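PDB 3LUF: Two-component system response regulator/GGDEF domain protein from Aeromonas salmonicida, which probably makes the second messenger cyclic di-GMP from two GTP molecules through its GGDEF domain, under the control of two receiver domains that each bind magnesium. Local coordinates for residues V10-T15 against D55-D60; P76-T81 against D99-D104. All coordinates share one frame; numbering follows the deposited sequence.

Interaction 1 (V10-T15 against D55-D60); sequences VEDSMT and DLTLPD. With MG (magnesium ion), chain G.
Asp-12, Asp-55 and Thr-57 converge on one magnesium ion in the acidic pocket of a CheY-like receiver domain, at the C-terminal ends of the strands. Four protein oxygens and two waters give the metal six ligands. Asp-12 OD1 binds it at 2.0 Å, while Asp-55 OD2, Thr-57 O and Thr-57 OG1 each lie 2.1 Å away. The shared cation lets Asp-12 OD1 and Asp-55 OD2 come within 2.8 Å of each other, their carboxylate planes 23° apart. The Thr-57 hydroxyl lies between its own backbone N and carbonyl carbon (chi1 60°), which lets one residue supply both OG1 and O.

Glu-11 acts from the second shell: its OE2 accepts from one metal-bound water and, through its anti lone pair, from Ser-13 N, while Asp-12 OD2 takes the other water. Lys-103 NZ makes salt bridges to Glu-11 OE1 and Asp-55 OD1, probably easing the repulsion among the acids. Asp-55, the predicted phosphorylation site, is held in an Asx turn, Thr-57 N meeting OD1 from above the carboxylate plane at 3.1 Å.

Apolar contacts flank the site. The branched Val-10 and Leu-58 cross at about a right angle, Val-10 CG1 to Leu-58 CD1 at 3.5 Å, and Pro-59 CD rests on Asp-12 CB. The backbones are tied directly where Asp-55 N donates to Val-10 O over 2.9 Å, a nearly straight bond of 166°.

Interaction 2 (P76-T81 against D99-D104); sequences PVVILT and DYVMKD
Strands 77-81 and 99-102 run parallel, 4.5 Å apart at closest approach and inclined by 27°, as the last two strands of the receiver domain's parallel sheet, joined by a beta-alpha-beta crossover through helix 86-94. The ladder is carried by Ile-79 N to Asp-99 O, Val-101 N to Ile-79 O, Thr-81 N to Val-101 O, and finally Lys-103 N to Thr-81 O.

On the face covered by helix 106-122, beta-branched valines suit the extended backbone: Val-78 CG1 touches Val-101 CG2 at 3.6 Å, and Leu-80 lies side by side with Val-101. On the other face, Thr-81 OG1 is anti to the backbone N (chi1 -175°) and bonded to Asp-83 O. This leaves CG2 between the backbone N and the carbonyl carbon, from where it meets Tyr-100 CD1 obliquely and Met-102 SE, of a selenomethionine, each at 3.8 Å. Thr-81 and Tyr-100 probably occupy the switch positions of CheY-like receivers. Lys-219 of the second subunit reaches this strand, with a cation-pi contact to the Tyr-100 ring and a salt bridge to Asp-99.

Lys-103 suits the strand end because its long chain, extended beyond CG, can reach the acidic pocket; on the way Lys-103 CD packs 3.9 Å from Leu-80 CB.

Both contacts belong to the first of the chain's two receiver domains and to its five-stranded parallel sheet, their centres 12 Å apart. Interaction 1 joins the turns after strands 6-10 and 49-55; interaction 2 follows it along the chain and pairs strand 77-81, the neighbour of 49-55, with the outermost strand 99-102. They meet through Lys-103, whose NZ lies 2.7 Å from Asp-55 OD1 and 2.8 Å from Glu-11 OE1, and through Leu-56 CD2, which packs 3.7 Å from Ile-79 CG2. In CheY-like receivers the positions held here by Thr-81 and Tyr-100 respond to phosphorylation, so a link to the subunit contact is possible, though not demonstrated here.

Interaction 1 (V10-T15 against D55-D60)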
loop_
_atom_site.group_PDB
_atom_site.type_symbol
_atom_site.label_atom_id
_atom_site.label_comp_id
_atom_site.label_asym_id
_atom_site.label_seq_id
_atom_site.Cartn_x
_atom_site.Cartn_y
_atom_site.Cartn_z
ATOM N N VAL B 10 -25.123 -17.182 -2.721
ATOM C CA VAL B 10 -26.174 -17.973 -2.051
ATOM C C VAL B 10 -26.379 -17.357 -0.672
ATOM O O VAL B 10 -25.515 -17.456 0.209
ATOM C CB VAL B 10 -25.781 -19.471 -1.936
ATOM C CG1 VAL B 10 -26.987 -20.282 -1.476
ATOM C CG2 VAL B 10 -25.219 -20.010 -3.279
ATOM N N GLU B 11 -27.511 -16.680 -0.520
ATOM C CA GLU B 11 -27.787 -15.861 0.656
ATOM C C GLU B 11 -29.302 -15.691 0.791
ATOM O O GLU B 11 -29.968 -15.220 -0.129
ATOM C CB GLU B 11 -27.129 -14.470 0.463
ATOM C CG GLU B 11 -27.601 -13.401 1.491
ATOM C CD GLU B 11 -27.285 -13.775 2.944
ATOM O OE1 GLU B 11 -26.108 -13.745 3.317
ATOM O OE2 GLU B 11 -28.242 -13.999 3.733
ATOM N N ASP B 12 -29.861 -16.117 1.928
ATOM C CA ASP B 12 -31.305 -16.049 2.070
ATOM C C ASP B 12 -31.829 -14.703 2.565
ATOM O O ASP B 12 -33.020 -14.470 2.483
ATOM C CB ASP B 12 -31.868 -17.198 2.951
ATOM C CG ASP B 12 -31.308 -17.187 4.376
ATOM O OD1 ASP B 12 -30.130 -16.834 4.557
ATOM O OD2 ASP B 12 -32.027 -17.581 5.341
ATOM N N SER B 13 -30.978 -13.825 3.082
ATOM C CA SER B 13 -31.479 -12.489 3.462
ATOM C C SER B 13 -31.835 -11.732 2.198
ATOM O O SER B 13 -30.935 -11.448 1.378
ATOM C CB SER B 13 -30.427 -11.704 4.238
ATOM O OG SER B 13 -30.881 -10.355 4.426
HETATM N N MSE B 14 -33.117 -11.371 2.029
HETATM C CA MSE B 14 -33.514 -10.598 0.867
HETATM C C MSE B 14 -32.711 -9.286 0.824
HETATM O O MSE B 14 -32.210 -8.902 -0.212
HETATM C CB MSE B 14 -35.010 -10.273 0.885
HETATM C CG MSE B 14 -35.490 -9.786 -0.478
HETATM SE SE MSE B 14 -37.309 -9.170 -0.308
HETATM C CE MSE B 14 -36.999 -7.448 0.550
ATOM N N THR B 15 -32.582 -8.622 1.970
ATOM C CA THR B 15 -31.870 -7.344 2.027
ATOM C C THR B 15 -30.407 -7.479 1.595
ATOM O O THR B 15 -29.892 -6.682 0.775
ATOM C CB THR B 15 -31.929 -6.820 3.477
ATOM O OG1 THR B 15 -33.302 -6.544 3.788
ATOM C CG2 THR B 15 -31.114 -5.536 3.639
ATOM N N ASP B 55 -23.450 -17.748 2.227
ATOM C CA ASP B 55 -24.003 -17.603 3.575
ATOM C C ASP B 55 -23.910 -18.922 4.390
ATOM O O ASP B 55 -24.089 -20.030 3.839
ATOM C CB ASP B 55 -25.451 -17.127 3.444
ATOM C CG ASP B 55 -26.157 -16.919 4.783
ATOM O OD1 ASP B 55 -25.550 -16.504 5.798
ATOM O OD2 ASP B 55 -27.362 -17.147 4.789
ATOM N N LEU B 56 -23.591 -18.788 5.686
ATOM C CA LEU B 56 -23.568 -19.950 6.585
ATOM C C LEU B 56 -24.952 -20.278 7.140
ATOM O O LEU B 56 -25.166 -21.393 7.621
ATOM C CB LEU B 56 -22.554 -19.776 7.729
ATOM C CG LEU B 56 -21.152 -19.275 7.355
ATOM C CD1 LEU B 56 -20.336 -19.018 8.607
ATOM C CD2 LEU B 56 -20.452 -20.299 6.473
ATOM N N THR B 57 -25.891 -19.332 7.074
ATOM C CA THR B 57 -27.207 -19.590 7.628
ATOM C C THR B 57 -28.251 -19.779 6.524
ATOM O O THR B 57 -29.090 -18.903 6.296
ATOM C CB THR B 57 -27.644 -18.455 8.574
ATOM O OG1 THR B 57 -27.687 -17.204 7.842
ATOM C CG2 THR B 57 -26.699 -18.362 9.735
ATOM N N LEU B 58 -28.209 -20.902 5.817
ATOM C CA LEU B 58 -29.136 -21.072 4.691
ATOM C C LEU B 58 -30.291 -21.967 5.113
ATOM O O LEU B 58 -30.128 -22.785 6.017
ATOM C CB LEU B 58 -28.409 -21.668 3.477
ATOM C CG LEU B 58 -27.482 -20.638 2.803
ATOM C CD1 LEU B 58 -26.536 -21.397 1.825
ATOM C CD2 LEU B 58 -28.265 -19.489 2.139
ATOM N N PRO B 59 -31.461 -21.829 4.464
ATOM C CA PRO B 59 -32.609 -22.633 4.926
ATOM C C PRO B 59 -32.343 -24.126 4.824
ATOM O O PRO B 59 -32.797 -24.904 5.657
ATOM C CB PRO B 59 -33.698 -22.275 3.943
ATOM C CG PRO B 59 -33.408 -20.908 3.491
ATOM C CD PRO B 59 -31.861 -20.792 3.491
ATOM N N ASP B 60 -31.627 -24.520 3.782
ATOM C CA ASP B 60 -31.262 -25.926 3.566
ATOM C C ASP B 60 -29.771 -26.210 3.897
ATOM O O ASP B 60 -29.209 -27.298 3.588
ATOM C CB ASP B 60 -31.658 -26.363 2.149
ATOM C CG ASP B 60 -31.072 -25.469 1.061
ATOM O OD1 ASP B 60 -30.420 -24.450 1.400
ATOM O OD2 ASP B 60 -31.325 -25.767 -0.141
HETATM MG MG MG G . -28.865 -16.855 6.171
HETATM O O HOH W 1 -28.493 -14.833 6.233
HETATM O O HOH W 2 -30.596 -16.670 7.378
#

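Interaction 2 (P76-T81 against D99-D104)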
loop_
_atom_site.group_PDB
_atom_site.type_symbol
_atom_site.label_atom_id
_atom_site.label_comp_id
_atom_site.label_asym_id
_atom_site.label_seq_id
_atom_site.Cartn_x
_atom_site.Cartn_y
_atom_site.Cartn_z
ATOM N N PRO B 76 -14.444 -21.827 -5.901
ATOM C CA PRO B 76 -13.805 -21.199 -4.740
ATOM C C PRO B 76 -14.907 -20.495 -3.950
ATOM O O PRO B 76 -15.859 -19.963 -4.547
ATOM C CB PRO B 76 -12.859 -20.158 -5.368
ATOM C CG PRO B 76 -12.647 -20.619 -6.791
ATOM C CD PRO B 76 -13.960 -21.274 -7.188
ATOM N N VAL B 77 -14.730 -20.435 -2.640
ATOM C CA VAL B 77 -15.779 -19.930 -1.761
ATOM C C VAL B 77 -15.258 -18.817 -0.872
ATOM O O VAL B 77 -14.207 -18.947 -0.232
ATOM C CB VAL B 77 -16.356 -21.055 -0.886
ATOM C CG1 VAL B 77 -17.343 -20.507 0.209
ATOM C CG2 VAL B 77 -17.089 -22.096 -1.756
ATOM N N VAL B 78 -15.997 -17.715 -0.855
ATOM C CA VAL B 78 -15.816 -16.672 0.143
ATOM C C VAL B 78 -17.025 -16.700 1.067
ATOM O O VAL B 78 -18.158 -16.646 0.600
ATOM C CB VAL B 78 -15.700 -15.305 -0.554
ATOM C CG1 VAL B 78 -15.878 -14.117 0.448
ATOM C CG2 VAL B 78 -14.363 -15.225 -1.350
ATOM N N ILE B 79 -16.801 -16.794 2.371
ATOM C CA ILE B 79 -17.926 -16.869 3.310
ATOM C C ILE B 79 -18.518 -15.498 3.609
ATOM O O ILE B 79 -17.778 -14.536 3.772
ATOM C CB ILE B 79 -17.470 -17.606 4.608
ATOM C CG1 ILE B 79 -17.376 -19.129 4.311
ATOM C CG2 ILE B 79 -18.358 -17.257 5.842
ATOM C CD1 ILE B 79 -16.754 -19.927 5.457
ATOM N N LEU B 80 -19.854 -15.421 3.693
ATOM C CA LEU B 80 -20.541 -14.233 4.199
ATOM C C LEU B 80 -20.928 -14.517 5.631
ATOM O O LEU B 80 -21.620 -15.499 5.893
ATOM C CB LEU B 80 -21.826 -13.943 3.411
ATOM C CG LEU B 80 -21.732 -13.720 1.894
ATOM C CD1 LEU B 80 -23.136 -13.774 1.261
ATOM C CD2 LEU B 80 -21.128 -12.368 1.615
ATOM N N THR B 81 -20.471 -13.654 6.542
ATOM C CA THR B 81 -20.628 -13.906 7.989
ATOM C C THR B 81 -21.041 -12.646 8.752
ATOM O O THR B 81 -20.542 -11.570 8.504
ATOM C CB THR B 81 -19.377 -14.563 8.598
ATOM O OG1 THR B 81 -19.623 -14.890 9.976
ATOM C CG2 THR B 81 -18.134 -13.687 8.475
ATOM N N ASP B 99 -11.591 -16.488 1.567
ATOM C CA ASP B 99 -11.631 -15.299 2.413
ATOM C C ASP B 99 -13.035 -15.247 3.019
ATOM O O ASP B 99 -13.861 -16.120 2.742
ATOM C CB ASP B 99 -11.316 -14.065 1.540
ATOM C CG ASP B 99 -10.922 -12.825 2.347
ATOM O OD1 ASP B 99 -10.842 -12.889 3.602
ATOM O OD2 ASP B 99 -10.671 -11.774 1.698
ATOM N N TYR B 100 -13.295 -14.261 3.869
ATOM C CA TYR B 100 -14.658 -14.016 4.324
ATOM C C TYR B 100 -14.987 -12.537 4.223
ATOM O O TYR B 100 -14.091 -11.688 4.171
ATOM C CB TYR B 100 -14.895 -14.520 5.761
ATOM C CG TYR B 100 -14.032 -13.840 6.789
ATOM C CD1 TYR B 100 -14.526 -12.786 7.563
ATOM C CD2 TYR B 100 -12.702 -14.249 6.979
ATOM C CE1 TYR B 100 -13.714 -12.173 8.511
ATOM C CE2 TYR B 100 -11.892 -13.636 7.913
ATOM C CZ TYR B 100 -12.392 -12.606 8.664
ATOM O OH TYR B 100 -11.558 -12.013 9.583
ATOM N N VAL B 101 -16.285 -12.254 4.201
ATOM C CA VAL B 101 -16.812 -10.900 4.104
ATOM C C VAL B 101 -17.732 -10.709 5.286
ATOM O O VAL B 101 -18.591 -11.557 5.557
ATOM C CB VAL B 101 -17.606 -10.694 2.790
ATOM C CG1 VAL B 101 -18.292 -9.325 2.746
ATOM C CG2 VAL B 101 -16.670 -10.815 1.599
HETATM N N MSE B 102 -17.534 -9.624 6.027
HETATM C CA MSE B 102 -18.490 -9.297 7.081
HETATM C C MSE B 102 -19.769 -8.737 6.483
HETATM O O MSE B 102 -19.702 -7.880 5.579
HETATM C CB MSE B 102 -17.881 -8.271 8.049
HETATM C CG MSE B 102 -16.630 -8.743 8.753
HETATM SE SE MSE B 102 -16.866 -10.342 9.882
HETATM C CE MSE B 102 -18.389 -9.889 10.955
ATOM N N LYS B 103 -20.929 -9.203 6.966
ATOM C CA LYS B 103 -22.209 -8.711 6.440
ATOM C C LYS B 103 -23.076 -8.040 7.492
ATOM O O LYS B 103 -24.300 -8.036 7.378
ATOM C CB LYS B 103 -22.991 -9.784 5.653
ATOM C CG LYS B 103 -23.247 -11.046 6.439
ATOM C CD LYS B 103 -24.271 -11.926 5.744
ATOM C CE LYS B 103 -24.485 -13.221 6.553
ATOM N NZ LYS B 103 -25.769 -13.845 6.082
ATOM N N ASP B 104 -22.423 -7.439 8.489
ATOM C CA ASP B 104 -23.148 -6.786 9.581
ATOM C C ASP B 104 -23.569 -5.357 9.247
ATOM O O ASP B 104 -24.367 -4.792 9.965
ATOM C CB ASP B 104 -22.360 -6.842 10.900
ATOM C CG ASP B 104 -21.028 -6.119 10.820
ATOM O OD1 ASP B 104 -20.363 -6.156 9.774
ATOM O OD2 ASP B 104 -20.637 -5.514 11.840
#